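Local coordinates for protein-glutaminase (Chryseobacterium proteolyticum, PDB 3A56) that probably deamidates glutamine side chains in proteins, releasing ammonia, and is captured here as its pro-enzyme, at residues S19-F24 with F78-S83; V30-E35 with M64-V69; N36-V41 with I52-E57; S73-F78 with G87-A92. One frame throughout, in Å; residues are numbered along the deposited sequence.

Contact 1: S19-F24 with F78-S83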
loop_
_atom_site.group_PDB
_atom_site.type_symbol
_atom_site.label_atom_id
_atom_site.label_comp_id
_atom_site.label_asym_id
_atom_site.label_seq_id
_atom_site.Cartn_x
_atom_site.Cartn_y
_atom_site.Cartn_z
ATOM N N SER A 19 1.848 -12.919 -25.905
ATOM C CA SER A 19 3.157 -12.270 -25.932
ATOM C C SER A 19 3.069 -10.783 -26.278
ATOM O O SER A 19 3.922 -9.992 -25.874
ATOM C CB SER A 19 4.080 -12.985 -26.922
ATOM O OG SER A 19 4.116 -14.378 -26.665
ATOM N N LYS A 20 2.040 -10.413 -27.035
ATOM C CA LYS A 20 1.787 -9.015 -27.363
ATOM C C LYS A 20 1.372 -8.214 -26.126
ATOM O O LYS A 20 1.654 -7.021 -26.032
ATOM C CB LYS A 20 0.705 -8.904 -28.438
ATOM C CG LYS A 20 0.300 -7.476 -28.771
ATOM C CD LYS A 20 -0.649 -7.438 -29.960
ATOM C CE LYS A 20 -0.047 -8.145 -31.165
ATOM N NZ LYS A 20 -0.984 -8.176 -32.322
ATOM N N LEU A 21 0.699 -8.868 -25.183
ATOM C CA LEU A 21 0.300 -8.205 -23.941
ATOM C C LEU A 21 1.335 -8.399 -22.841
ATOM O O LEU A 21 2.092 -9.372 -22.847
ATOM C CB LEU A 21 -1.067 -8.710 -23.470
ATOM C CG LEU A 21 -2.234 -8.376 -24.401
ATOM C CD1 LEU A 21 -3.517 -9.061 -23.944
ATOM C CD2 LEU A 21 -2.433 -6.859 -24.498
ATOM N N LYS A 22 1.367 -7.461 -21.901
ATOM C CA LYS A 22 2.307 -7.510 -20.790
ATOM C C LYS A 22 1.703 -8.356 -19.682
ATOM O O LYS A 22 0.595 -8.092 -19.224
ATOM C CB LYS A 22 2.619 -6.099 -20.288
ATOM C CG LYS A 22 3.086 -6.016 -18.842
ATOM C CD LYS A 22 4.481 -6.592 -18.654
ATOM C CE LYS A 22 4.893 -6.538 -17.187
ATOM N NZ LYS A 22 6.217 -7.173 -16.940
ATOM N N ASP A 23 2.423 -9.389 -19.269
ATOM C CA ASP A 23 1.928 -10.280 -18.227
ATOM C C ASP A 23 2.120 -9.663 -16.841
ATOM O O ASP A 23 3.246 -9.476 -16.385
ATOM C CB ASP A 23 2.619 -11.636 -18.318
ATOM C CG ASP A 23 1.832 -12.728 -17.638
ATOM O OD1 ASP A 23 1.076 -12.401 -16.701
ATOM O OD2 ASP A 23 1.966 -13.903 -18.042
ATOM N N PHE A 24 1.009 -9.337 -16.184
ATOM C CA PHE A 24 1.035 -8.728 -14.859
ATOM C C PHE A 24 1.072 -9.807 -13.786
ATOM O O PHE A 24 1.428 -9.540 -12.642
ATOM C CB PHE A 24 -0.203 -7.842 -14.649
ATOM C CG PHE A 24 -0.256 -7.173 -13.304
ATOM C CD1 PHE A 24 0.444 -6.002 -13.068
ATOM C CD2 PHE A 24 -1.021 -7.712 -12.275
ATOM C CE1 PHE A 24 0.400 -5.382 -11.832
ATOM C CE2 PHE A 24 -1.068 -7.099 -11.040
ATOM C CZ PHE A 24 -0.362 -5.930 -10.816
ATOM N N PHE A 78 -3.559 -9.465 -17.963
ATOM C CA PHE A 78 -2.654 -9.043 -19.039
ATOM C C PHE A 78 -2.912 -7.581 -19.372
ATOM O O PHE A 78 -4.060 -7.171 -19.541
ATOM C CB PHE A 78 -2.848 -9.921 -20.272
ATOM C CG PHE A 78 -2.496 -11.358 -20.044
ATOM C CD1 PHE A 78 -1.230 -11.831 -20.354
ATOM C CD2 PHE A 78 -3.425 -12.234 -19.497
ATOM C CE1 PHE A 78 -0.902 -13.157 -20.139
ATOM C CE2 PHE A 78 -3.101 -13.561 -19.280
ATOM C CZ PHE A 78 -1.836 -14.021 -19.602
ATOM N N LEU A 79 -1.845 -6.796 -19.453
ATOM C CA LEU A 79 -1.957 -5.353 -19.642
ATOM C C LEU A 79 -1.545 -4.956 -21.055
ATOM O O LEU A 79 -0.680 -5.603 -21.649
ATOM C CB LEU A 79 -1.024 -4.636 -18.674
ATOM C CG LEU A 79 -1.345 -4.758 -17.183
ATOM C CD1 LEU A 79 -0.338 -3.941 -16.400
ATOM C CD2 LEU A 79 -2.772 -4.269 -16.921
ATOM N N LYS A 80 -2.161 -3.905 -21.593
ATOM C CA LYS A 80 -1.620 -3.306 -22.815
ATOM C C LYS A 80 -0.256 -2.740 -22.459
ATOM O O LYS A 80 -0.088 -2.103 -21.424
ATOM C CB LYS A 80 -2.552 -2.220 -23.346
ATOM C CG LYS A 80 -3.876 -2.796 -23.816
ATOM C CD LYS A 80 -4.805 -1.746 -24.401
ATOM C CE LYS A 80 -6.139 -2.373 -24.789
ATOM N NZ LYS A 80 -7.003 -1.438 -25.563
ATOM N N PRO A 81 0.740 -2.975 -23.324
ATOM C CA PRO A 81 2.111 -2.600 -22.972
ATOM C C PRO A 81 2.253 -1.129 -22.602
ATOM O O PRO A 81 1.576 -0.274 -23.181
ATOM C CB PRO A 81 2.890 -2.904 -24.260
ATOM C CG PRO A 81 2.113 -3.981 -24.915
ATOM C CD PRO A 81 0.666 -3.690 -24.609
ATOM N N ASN A 82 3.115 -0.852 -21.627
ATOM C CA ASN A 82 3.417 0.517 -21.238
ATOM C C ASN A 82 2.179 1.275 -20.800
ATOM O O ASN A 82 1.990 2.434 -21.169
ATOM C CB ASN A 82 4.087 1.243 -22.407
ATOM C CG ASN A 82 5.189 0.418 -23.035
ATOM O OD1 ASN A 82 6.156 0.057 -22.368
ATOM N ND2 ASN A 82 5.037 0.092 -24.315
ATOM N N SER A 83 1.325 0.621 -20.017
ATOM C CA SER A 83 0.088 1.259 -19.591
ATOM C C SER A 83 -0.493 0.538 -18.397
ATOM O O SER A 83 -0.068 -0.578 -18.075
ATOM C CB SER A 83 -0.943 1.227 -20.715
ATOM O OG SER A 83 -1.643 -0.012 -20.729
#
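Lys22 and Leu79 are joined through their backbones as an antiparallel hydrogen-bonded pair. Lys22 N donates to Leu79 O at 2.8 Å, and Leu79 N returns a nearly straight bond (174°) to Lys22 O, also at 2.8 Å. Lys22 O additionally receives a CA-H...O contact from Phe78 CA at 3.4 Å, just before Asp23 and Phe78 form the next, non-hydrogen-bonded pair. Near the start of the crossing, Pro81 CG is in van der Waals contact with Lys20 O at 3.3 Å.

The apolar contacts are spread along the crossing. Leu21 sets CD1 3.8 Å from Phe78 CB, the two side chains meeting at about a right angle, while its other methyl leans on the backbone of Leu79 and Lys80. Phe24 has CG anti to its backbone N (chi1 180°), which carries the ring outward, yet its CD1 still touches Leu79 CD1 at 4.0 Å.

One polar group meets an aromatic one: Asp23 OD2 lies 3.6 Å from Phe78 CE1, with carboxylate and ring planes 37° apart. Asp23 OD1 is bonded to His76 NE2 and Gly25 N, which fixes the carboxylate beside the ring. Strands 22-35 and 75-79 are thus paired as inner neighbours of a five-stranded antiparallel beta sheet.

Contact 2: V30-E35 with M64-V69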
loop_
_atom_site.group_PDB
_atom_site.type_symbol
_atom_site.label_atom_id
_atom_site.label_comp_id
_atom_site.label_asym_id
_atom_site.label_seq_id
_atom_site.Cartn_x
_atom_site.Cartn_y
_atom_site.Cartn_z
ATOM N N VAL A 30 -9.845 -6.003 -5.962
ATOM C CA VAL A 30 -10.524 -5.652 -4.718
ATOM C C VAL A 30 -11.507 -4.498 -4.839
ATOM O O VAL A 30 -12.213 -4.169 -3.874
ATOM C CB VAL A 30 -9.507 -5.323 -3.608
ATOM C CG1 VAL A 30 -8.710 -6.569 -3.268
ATOM C CG2 VAL A 30 -8.559 -4.184 -4.058
ATOM N N GLY A 31 -11.559 -3.881 -6.012
ATOM C CA GLY A 31 -12.536 -2.833 -6.247
ATOM C C GLY A 31 -12.780 -2.634 -7.733
ATOM O O GLY A 31 -11.901 -2.846 -8.560
ATOM N N ILE A 32 -13.998 -2.238 -8.070
ATOM C CA ILE A 32 -14.317 -1.928 -9.440
ATOM C C ILE A 32 -15.379 -0.836 -9.455
ATOM O O ILE A 32 -16.349 -0.894 -8.708
ATOM C CB ILE A 32 -14.778 -3.195 -10.203
ATOM C CG1 ILE A 32 -14.973 -2.891 -11.691
ATOM C CG2 ILE A 32 -16.033 -3.792 -9.580
ATOM C CD1 ILE A 32 -15.017 -4.143 -12.569
ATOM N N ASP A 33 -15.163 0.191 -10.266
ATOM C CA ASP A 33 -16.155 1.251 -10.450
ATOM C C ASP A 33 -16.079 1.813 -11.868
ATOM O O ASP A 33 -15.080 1.633 -12.553
ATOM C CB ASP A 33 -15.934 2.373 -9.434
ATOM C CG ASP A 33 -16.377 1.991 -8.031
ATOM O OD1 ASP A 33 -15.544 2.075 -7.104
ATOM O OD2 ASP A 33 -17.554 1.608 -7.855
ATOM N N GLU A 34 -17.130 2.504 -12.300
ATOM C CA GLU A 34 -17.100 3.165 -13.607
ATOM C C GLU A 34 -16.966 4.674 -13.439
ATOM O O GLU A 34 -17.833 5.317 -12.846
ATOM C CB GLU A 34 -18.333 2.814 -14.451
ATOM C CG GLU A 34 -18.338 3.473 -15.831
ATOM C CD GLU A 34 -19.181 2.722 -16.853
ATOM O OE1 GLU A 34 -19.863 1.744 -16.478
ATOM O OE2 GLU A 34 -19.155 3.108 -18.040
ATOM N N GLU A 35 -15.865 5.226 -13.943
ATOM C CA GLU A 35 -15.626 6.667 -13.901
ATOM C C GLU A 35 -15.268 7.195 -15.288
ATOM O O GLU A 35 -14.312 6.732 -15.911
ATOM C CB GLU A 35 -14.511 7.015 -12.902
ATOM C CG GLU A 35 -14.256 8.524 -12.749
ATOM C CD GLU A 35 -13.010 8.855 -11.927
ATOM O OE1 GLU A 35 -13.090 9.738 -11.045
ATOM O OE2 GLU A 35 -11.949 8.239 -12.164
ATOM N N MET A 64 -15.718 -11.076 -15.351
ATOM C CA MET A 64 -14.777 -11.866 -14.572
ATOM C C MET A 64 -14.212 -11.031 -13.432
ATOM O O MET A 64 -14.062 -11.514 -12.317
ATOM C CB MET A 64 -13.610 -12.340 -15.431
ATOM C CG MET A 64 -14.025 -13.159 -16.612
ATOM S SD MET A 64 -12.611 -13.544 -17.645
ATOM C CE MET A 64 -11.729 -14.662 -16.570
ATOM N N LEU A 65 -13.853 -9.786 -13.733
ATOM C CA LEU A 65 -13.332 -8.900 -12.692
ATOM C C LEU A 65 -14.359 -8.605 -11.609
ATOM O O LEU A 65 -14.032 -8.598 -10.421
ATOM C CB LEU A 65 -12.842 -7.590 -13.304
ATOM C CG LEU A 65 -11.581 -7.766 -14.152
ATOM C CD1 LEU A 65 -11.400 -6.560 -15.023
ATOM C CD2 LEU A 65 -10.361 -7.988 -13.268
ATOM N N ARG A 66 -15.596 -8.349 -12.014
ATOM C CA ARG A 66 -16.654 -8.022 -11.061
ATOM C C ARG A 66 -16.896 -9.181 -10.104
ATOM O O ARG A 66 -17.044 -8.990 -8.893
ATOM C CB ARG A 66 -17.949 -7.663 -11.791
ATOM C CG ARG A 66 -17.883 -6.341 -12.516
ATOM C CD ARG A 66 -19.240 -5.933 -13.059
ATOM N NE ARG A 66 -19.211 -4.588 -13.629
ATOM C CZ ARG A 66 -19.284 -3.472 -12.910
ATOM N NH1 ARG A 66 -19.391 -3.536 -11.590
ATOM N NH2 ARG A 66 -19.250 -2.291 -13.512
ATOM N N GLN A 67 -16.932 -10.388 -10.650
ATOM C CA GLN A 67 -17.145 -11.571 -9.817
ATOM C C GLN A 67 -15.958 -11.842 -8.901
ATOM O O GLN A 67 -16.118 -12.260 -7.745
ATOM C CB GLN A 67 -17.435 -12.788 -10.708
ATOM C CG GLN A 67 -18.782 -12.696 -11.428
ATOM C CD GLN A 67 -19.941 -12.641 -10.466
ATOM O OE1 GLN A 67 -20.714 -11.690 -10.465
ATOM N NE2 GLN A 67 -20.050 -13.653 -9.618
ATOM N N ALA A 68 -14.758 -11.591 -9.406
ATOM C CA ALA A 68 -13.563 -11.784 -8.603
ATOM C C ALA A 68 -13.488 -10.763 -7.467
ATOM O O ALA A 68 -13.023 -11.078 -6.374
ATOM C CB ALA A 68 -12.308 -11.733 -9.481
ATOM N N VAL A 69 -13.925 -9.533 -7.721
ATOM C CA VAL A 69 -13.966 -8.550 -6.638
ATOM C C VAL A 69 -14.967 -9.008 -5.584
ATOM O O VAL A 69 -14.690 -8.987 -4.371
ATOM C CB VAL A 69 -14.364 -7.151 -7.147
ATOM C CG1 VAL A 69 -14.669 -6.224 -5.958
ATOM C CG2 VAL A 69 -13.264 -6.566 -7.999
HETATM O O HOH W 1 -19.095 -1.140 -9.736
#
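Ile32 reaches from the strand over the flank of Arg66, its CD1 3.6 Å from Arg66 CG and, in the conformer described, one of two modelled for Arg66, also above one face of the guanidinium, close to its centre. This is a helix packed on a face of an antiparallel beta sheet: helix 64-69 runs across strand 30-35, and their N-to-C directions differ by 135°. Ile32 points at the helix with both torsions anti (chi1 -174°, chi2 163°), which stretches the chain out and brings CD1 to 4.1 Å from Leu65 CB as well. Leu65 and Arg66 both cross Ile32 at about a right angle; CD1 meets CB of the first and CG of the second. The branch methyl of Ile32, CG2, lies 4.2 Å from Val69 CG2. Ile39 of the adjoining strand 38-43 packs on both Ile32 and Arg66 and extends the apolar patch.

Val30 and Gly31 both face Ser42, a classic beta bulge, and there the helix comes down on bare backbone. In the same conformer of Arg66, a water probably bridges Ile32 O and Arg66 NH1, lying in the plane of the guanidinium. Val69 straddles the bulge with its two methyls, CG1 lying 3.8 Å from Val30 C and CG2 lying 3.8 Å from Gly31 N.

Contact 3: N36-V41 with I52-E57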
loop_
_atom_site.group_PDB
_atom_site.type_symbol
_atom_site.label_atom_id
_atom_site.label_comp_id
_atom_site.label_asym_id
_atom_site.label_seq_id
_atom_site.Cartn_x
_atom_site.Cartn_y
_atom_site.Cartn_z
ATOM N N ASN A 36 -16.036 8.168 -15.766
ATOM C CA ASN A 36 -15.727 8.824 -17.030
ATOM C C ASN A 36 -15.613 7.825 -18.181
ATOM O O ASN A 36 -14.647 7.856 -18.948
ATOM C CB ASN A 36 -14.434 9.635 -16.907
ATOM C CG ASN A 36 -14.503 10.687 -15.811
ATOM O OD1 ASN A 36 -13.481 11.227 -15.386
ATOM N ND2 ASN A 36 -15.714 10.979 -15.347
ATOM N N GLY A 37 -16.599 6.936 -18.280
ATOM C CA GLY A 37 -16.649 5.957 -19.352
ATOM C C GLY A 37 -15.545 4.919 -19.277
ATOM O O GLY A 37 -15.329 4.160 -20.219
ATOM N N MET A 38 -14.842 4.898 -18.149
ATOM C CA MET A 38 -13.769 3.941 -17.909
ATOM C C MET A 38 -14.139 3.070 -16.716
ATOM O O MET A 38 -14.743 3.543 -15.757
ATOM C CB MET A 38 -12.475 4.674 -17.559
ATOM C CG MET A 38 -11.470 4.846 -18.673
ATOM S SD MET A 38 -10.931 3.292 -19.404
ATOM C CE MET A 38 -11.760 3.455 -20.951
ATOM N N ILE A 39 -13.768 1.799 -16.764
ATOM C CA ILE A 39 -13.886 0.963 -15.584
ATOM C C ILE A 39 -12.544 1.024 -14.865
ATOM O O ILE A 39 -11.512 0.757 -15.459
ATOM C CB ILE A 39 -14.199 -0.495 -15.952
ATOM C CG1 ILE A 39 -15.503 -0.601 -16.772
ATOM C CG2 ILE A 39 -14.215 -1.352 -14.697
ATOM C CD1 ILE A 39 -16.755 -0.236 -16.012
ATOM N N LYS A 40 -12.562 1.388 -13.592
ATOM C CA LYS A 40 -11.342 1.547 -12.825
ATOM C C LYS A 40 -11.269 0.372 -11.866
ATOM O O LYS A 40 -12.196 0.157 -11.093
ATOM C CB LYS A 40 -11.448 2.828 -12.011
ATOM C CG LYS A 40 -10.182 3.560 -11.744
ATOM C CD LYS A 40 -10.523 5.027 -11.577
ATOM C CE LYS A 40 -9.902 5.601 -10.336
ATOM N NZ LYS A 40 -10.512 6.909 -10.008
ATOM N N VAL A 41 -10.172 -0.369 -11.906
ATOM C CA VAL A 41 -10.045 -1.572 -11.090
ATOM C C VAL A 41 -8.882 -1.426 -10.119
ATOM O O VAL A 41 -7.825 -0.917 -10.481
ATOM C CB VAL A 41 -9.797 -2.802 -11.982
ATOM C CG1 VAL A 41 -9.918 -4.066 -11.158
ATOM C CG2 VAL A 41 -10.779 -2.813 -13.153
ATOM N N ILE A 52 -10.122 -0.478 -17.684
ATOM C CA ILE A 52 -10.539 -1.249 -18.838
ATOM C C ILE A 52 -11.767 -0.578 -19.434
ATOM O O ILE A 52 -12.638 -0.119 -18.700
ATOM C CB ILE A 52 -10.801 -2.723 -18.483
ATOM C CG1 ILE A 52 -11.192 -3.521 -19.733
ATOM C CG2 ILE A 52 -11.850 -2.840 -17.387
ATOM C CD1 ILE A 52 -11.236 -5.023 -19.496
ATOM N N LYS A 53 -11.815 -0.479 -20.760
ATOM C CA LYS A 53 -12.924 0.195 -21.427
ATOM C C LYS A 53 -14.141 -0.715 -21.535
ATOM O O LYS A 53 -14.018 -1.879 -21.908
ATOM C CB LYS A 53 -12.503 0.675 -22.818
ATOM C CG LYS A 53 -13.561 1.511 -23.521
ATOM C CD LYS A 53 -13.059 2.031 -24.862
ATOM C CE LYS A 53 -14.157 2.768 -25.612
ATOM N NZ LYS A 53 -13.705 3.190 -26.965
ATOM N N PRO A 54 -15.327 -0.188 -21.187
ATOM C CA PRO A 54 -16.555 -0.991 -21.207
ATOM C C PRO A 54 -17.103 -1.129 -22.618
ATOM O O PRO A 54 -18.121 -0.537 -22.957
ATOM C CB PRO A 54 -17.519 -0.185 -20.327
ATOM C CG PRO A 54 -17.044 1.218 -20.446
ATOM C CD PRO A 54 -15.553 1.166 -20.651
ATOM N N THR A 55 -16.405 -1.904 -23.431
ATOM C CA THR A 55 -16.835 -2.179 -24.789
ATOM C C THR A 55 -17.479 -3.553 -24.827
ATOM O O THR A 55 -17.327 -4.331 -23.887
ATOM C CB THR A 55 -15.633 -2.200 -25.708
ATOM O OG1 THR A 55 -14.728 -3.217 -25.260
ATOM C CG2 THR A 55 -14.932 -0.854 -25.663
ATOM N N LYS A 56 -18.188 -3.862 -25.911
ATOM C CA LYS A 56 -18.790 -5.182 -26.035
ATOM C C LYS A 56 -17.711 -6.251 -25.965
ATOM O O LYS A 56 -17.907 -7.318 -25.370
ATOM C CB LYS A 56 -19.570 -5.304 -27.349
ATOM C CG LYS A 56 -20.853 -4.496 -27.359
ATOM C CD LYS A 56 -21.547 -4.573 -28.713
ATOM C CE LYS A 56 -22.904 -3.888 -28.672
ATOM N NZ LYS A 56 -23.579 -3.888 -30.002
ATOM N N GLU A 57 -16.567 -5.961 -26.558
ATOM C CA GLU A 57 -15.443 -6.888 -26.616
ATOM C C GLU A 57 -14.913 -7.208 -25.226
ATOM O O GLU A 57 -14.354 -8.274 -24.986
ATOM C CB GLU A 57 -14.304 -6.257 -27.420
ATOM C CG GLU A 57 -13.305 -5.498 -26.552
ATOM C CD GLU A 57 -12.565 -4.398 -27.287
ATOM O OE1 GLU A 57 -12.375 -3.313 -26.687
ATOM O OE2 GLU A 57 -12.172 -4.614 -28.453
#
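Ile39 packs against Ile52 from its first side-chain atom onward. Its CB sits 3.2 Å from Ile52 O and 3.6 Å from Ile52 CG2, the two side chains lying side by side and pointing the same way. From CB the branch methyl of Ile39, CG2, continues along this partner, 3.9 Å from Ile52 CG2. The longer branch takes a different course: CG1 of Ile39 stands beside the backbone N (chi1 -58°), which turns it toward the loop after Ile52 and leaves it 3.5 Å from Ile52 O and 4.1 Å from Pro54 CB. At the tip, CD1 rests against Glu34 of strand 22-35.

Beneath these contacts lies the end of a beta hairpin made by strands 38-43 and 49-52, the latter an outermost strand of the sheet. Ile39 N donates to Ile52 O at 3.0 Å, and Ile52 N donates to Ile39 O at 2.9 Å. Beyond this pair the second chain leaves the sheet. Pro54 is the centre of an inverse gamma turn, in which Thr55 N bonds to Lys53 O, and Pro54 CD lies 3.0 Å from Gly37 O. Met38 bends at chi2 and chi3, bringing its sulfur near the Ile52 carbonyl; its methyl is modelled unusually tight against the base of Lys53, a doubtful contact. Helix 59-71 lies against both isoleucines through Ile62.

Contact 4: S73-F78 with G87-A92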
loop_
_atom_site.group_PDB
_atom_site.type_symbol
_atom_site.label_atom_id
_atom_site.label_comp_id
_atom_site.label_asym_id
_atom_site.label_seq_id
_atom_site.Cartn_x
_atom_site.Cartn_y
_atom_site.Cartn_z
ATOM N N SER A 73 -11.422 -13.312 -5.215
ATOM C CA SER A 73 -10.817 -14.467 -5.860
ATOM C C SER A 73 -9.823 -14.003 -6.909
ATOM O O SER A 73 -9.935 -12.892 -7.424
ATOM C CB SER A 73 -11.894 -15.364 -6.480
ATOM O OG SER A 73 -12.709 -14.649 -7.394
ATOM N N PRO A 74 -8.828 -14.844 -7.213
ATOM C CA PRO A 74 -7.767 -14.381 -8.118
ATOM C C PRO A 74 -8.124 -14.514 -9.592
ATOM O O PRO A 74 -9.004 -15.292 -9.961
ATOM C CB PRO A 74 -6.577 -15.283 -7.769
ATOM C CG PRO A 74 -7.188 -16.519 -7.173
ATOM C CD PRO A 74 -8.517 -16.139 -6.578
ATOM N N VAL A 75 -7.465 -13.697 -10.407
ATOM C CA VAL A 75 -7.505 -13.811 -11.856
ATOM C C VAL A 75 -6.108 -13.549 -12.368
ATOM O O VAL A 75 -5.213 -13.143 -11.617
ATOM C CB VAL A 75 -8.439 -12.779 -12.515
ATOM C CG1 VAL A 75 -9.872 -13.005 -12.085
ATOM C CG2 VAL A 75 -7.980 -11.371 -12.152
ATOM N N HIS A 76 -5.926 -13.790 -13.661
ATOM C CA HIS A 76 -4.668 -13.526 -14.318
ATOM C C HIS A 76 -4.840 -12.303 -15.212
ATOM O O HIS A 76 -5.704 -12.293 -16.093
ATOM C CB HIS A 76 -4.280 -14.724 -15.180
ATOM C CG HIS A 76 -2.859 -14.686 -15.648
ATOM N ND1 HIS A 76 -2.165 -15.819 -16.013
ATOM C CD2 HIS A 76 -1.993 -13.654 -15.788
ATOM C CE1 HIS A 76 -0.938 -15.484 -16.372
ATOM N NE2 HIS A 76 -0.806 -14.177 -16.237
ATOM N N ILE A 77 -4.020 -11.284 -14.976
ATOM C CA ILE A 77 -4.146 -10.008 -15.671
ATOM C C ILE A 77 -3.102 -9.833 -16.767
ATOM O O ILE A 77 -1.913 -10.007 -16.526
ATOM C CB ILE A 77 -3.986 -8.851 -14.683
ATOM C CG1 ILE A 77 -5.131 -8.880 -13.664
ATOM C CG2 ILE A 77 -3.915 -7.508 -15.413
ATOM C CD1 ILE A 77 -6.514 -8.725 -14.280
ATOM N N PHE A 78 -3.559 -9.465 -17.963
ATOM C CA PHE A 78 -2.654 -9.043 -19.039
ATOM C C PHE A 78 -2.912 -7.581 -19.372
ATOM O O PHE A 78 -4.060 -7.171 -19.541
ATOM C CB PHE A 78 -2.848 -9.921 -20.272
ATOM C CG PHE A 78 -2.496 -11.358 -20.044
ATOM C CD1 PHE A 78 -1.230 -11.831 -20.354
ATOM C CD2 PHE A 78 -3.425 -12.234 -19.497
ATOM C CE1 PHE A 78 -0.902 -13.157 -20.139
ATOM C CE2 PHE A 78 -3.101 -13.561 -19.280
ATOM C CZ PHE A 78 -1.836 -14.021 -19.602
ATOM N N GLY A 87 -5.822 -5.502 -20.936
ATOM C CA GLY A 87 -6.161 -5.998 -22.266
ATOM C C GLY A 87 -6.856 -7.348 -22.288
ATOM O O GLY A 87 -7.623 -7.653 -23.204
ATOM N N LYS A 88 -6.599 -8.161 -21.266
ATOM C CA LYS A 88 -7.168 -9.500 -21.175
ATOM C C LYS A 88 -7.227 -9.940 -19.715
ATOM O O LYS A 88 -6.350 -9.578 -18.939
ATOM C CB LYS A 88 -6.297 -10.481 -21.968
ATOM C CG LYS A 88 -6.843 -11.891 -22.072
ATOM C CD LYS A 88 -5.927 -12.763 -22.934
ATOM C CE LYS A 88 -6.640 -14.009 -23.433
ATOM N NZ LYS A 88 -5.803 -14.761 -24.411
ATOM N N VAL A 89 -8.238 -10.727 -19.363
ATOM C CA VAL A 89 -8.333 -11.329 -18.031
ATOM C C VAL A 89 -8.576 -12.818 -18.219
ATOM O O VAL A 89 -9.453 -13.216 -18.982
ATOM C CB VAL A 89 -9.484 -10.739 -17.209
ATOM C CG1 VAL A 89 -9.593 -11.453 -15.855
ATOM C CG2 VAL A 89 -9.262 -9.246 -17.007
ATOM N N GLU A 90 -7.779 -13.640 -17.544
ATOM C CA GLU A 90 -7.961 -15.086 -17.620
ATOM C C GLU A 90 -8.260 -15.652 -16.237
ATOM O O GLU A 90 -7.945 -15.036 -15.220
ATOM C CB GLU A 90 -6.717 -15.756 -18.228
ATOM C CG GLU A 90 -6.507 -15.415 -19.701
ATOM C CD GLU A 90 -5.211 -15.973 -20.275
ATOM O OE1 GLU A 90 -4.433 -16.595 -19.520
ATOM O OE2 GLU A 90 -4.972 -15.781 -21.487
ATOM N N SER A 91 -8.873 -16.828 -16.207
ATOM C CA SER A 91 -9.203 -17.493 -14.951
ATOM C C SER A 91 -7.944 -17.930 -14.214
ATOM O O SER A 91 -6.898 -18.162 -14.824
ATOM C CB SER A 91 -10.063 -18.719 -15.229
ATOM O OG SER A 91 -9.296 -19.711 -15.888
ATOM N N ALA A 92 -8.049 -18.050 -12.898
ATOM C CA ALA A 92 -6.939 -18.537 -12.094
ATOM C C ALA A 92 -7.083 -20.043 -11.911
ATOM O O ALA A 92 -8.190 -20.575 -11.966
ATOM C CB ALA A 92 -6.913 -17.833 -10.746
HETATM O O HOH W 2 -10.245 -16.801 -11.940
#
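Backbone pairing of two adjacent antiparallel strands makes this contact, with strand 86-91 forming an outer edge of the N-terminal sheet beside strand 75-79. His76 N donates to Glu90 O at 2.8 Å, and Glu90 N donates back to His76 O at 2.9 Å. Further along, Phe78 N bonds to Lys88 O. Phe78 O is gripped twice, by Gly87 N at 2.8 Å and by Lys88 N at 3.2 Å.

On one face, Val89 spreads its methyls between two neighbours: CG1 lies 3.8 Å from Val75 CB, and CG2 lies 3.9 Å from Ile77 CD1. Helix 59-71 packs there, Ala68 on Val75 and Met64 on Val89. The other face is aromatic and polar. Phe78 stacks on His76, its CZ 3.5 Å above the imidazole plane and offset toward the rim, while Glu90 OE1 comes to the edge of the phenyl ring, 3.3 Å from Phe78 CE2. The Glu90 carboxylate is turned 56° from that ring, and its OE2 forms a salt bridge with Lys88 NZ in the Lys88 conformer described.

Where the strands part, Ala92 CB packs on Pro74 CG, and a water bridges Pro74 O to Ala92 N. The two strands form a beta hairpin at the edge of the antiparallel sheet, with a classic bulge, Gly87 and Lys88 facing Phe78, near its turn.

Overall arrangement
All four contacts build one N-terminal alpha/beta unit on a five-stranded antiparallel sheet. Contacts 1, 3 and 4 are partly buried and rest on backbone pairing, a single pair in contact 3 and a longer ladder in contact 4: contact 1 joins inner strands, whereas contacts 3 and 4 bring in the two outermost ones. Contact 2 lies nearer the surface and depends on side-chain packing by helix 59-71. Contacts 1 and 4 share Phe78, and strand 75-79 ties both to strand 22-35. Contacts 2 and 3 meet through Ile32 on Ile39 and the Glu35-Lys40 salt bridge. Contact 2 also touches contact 4 through Met64, so the helix reaches the edge strand 86-91.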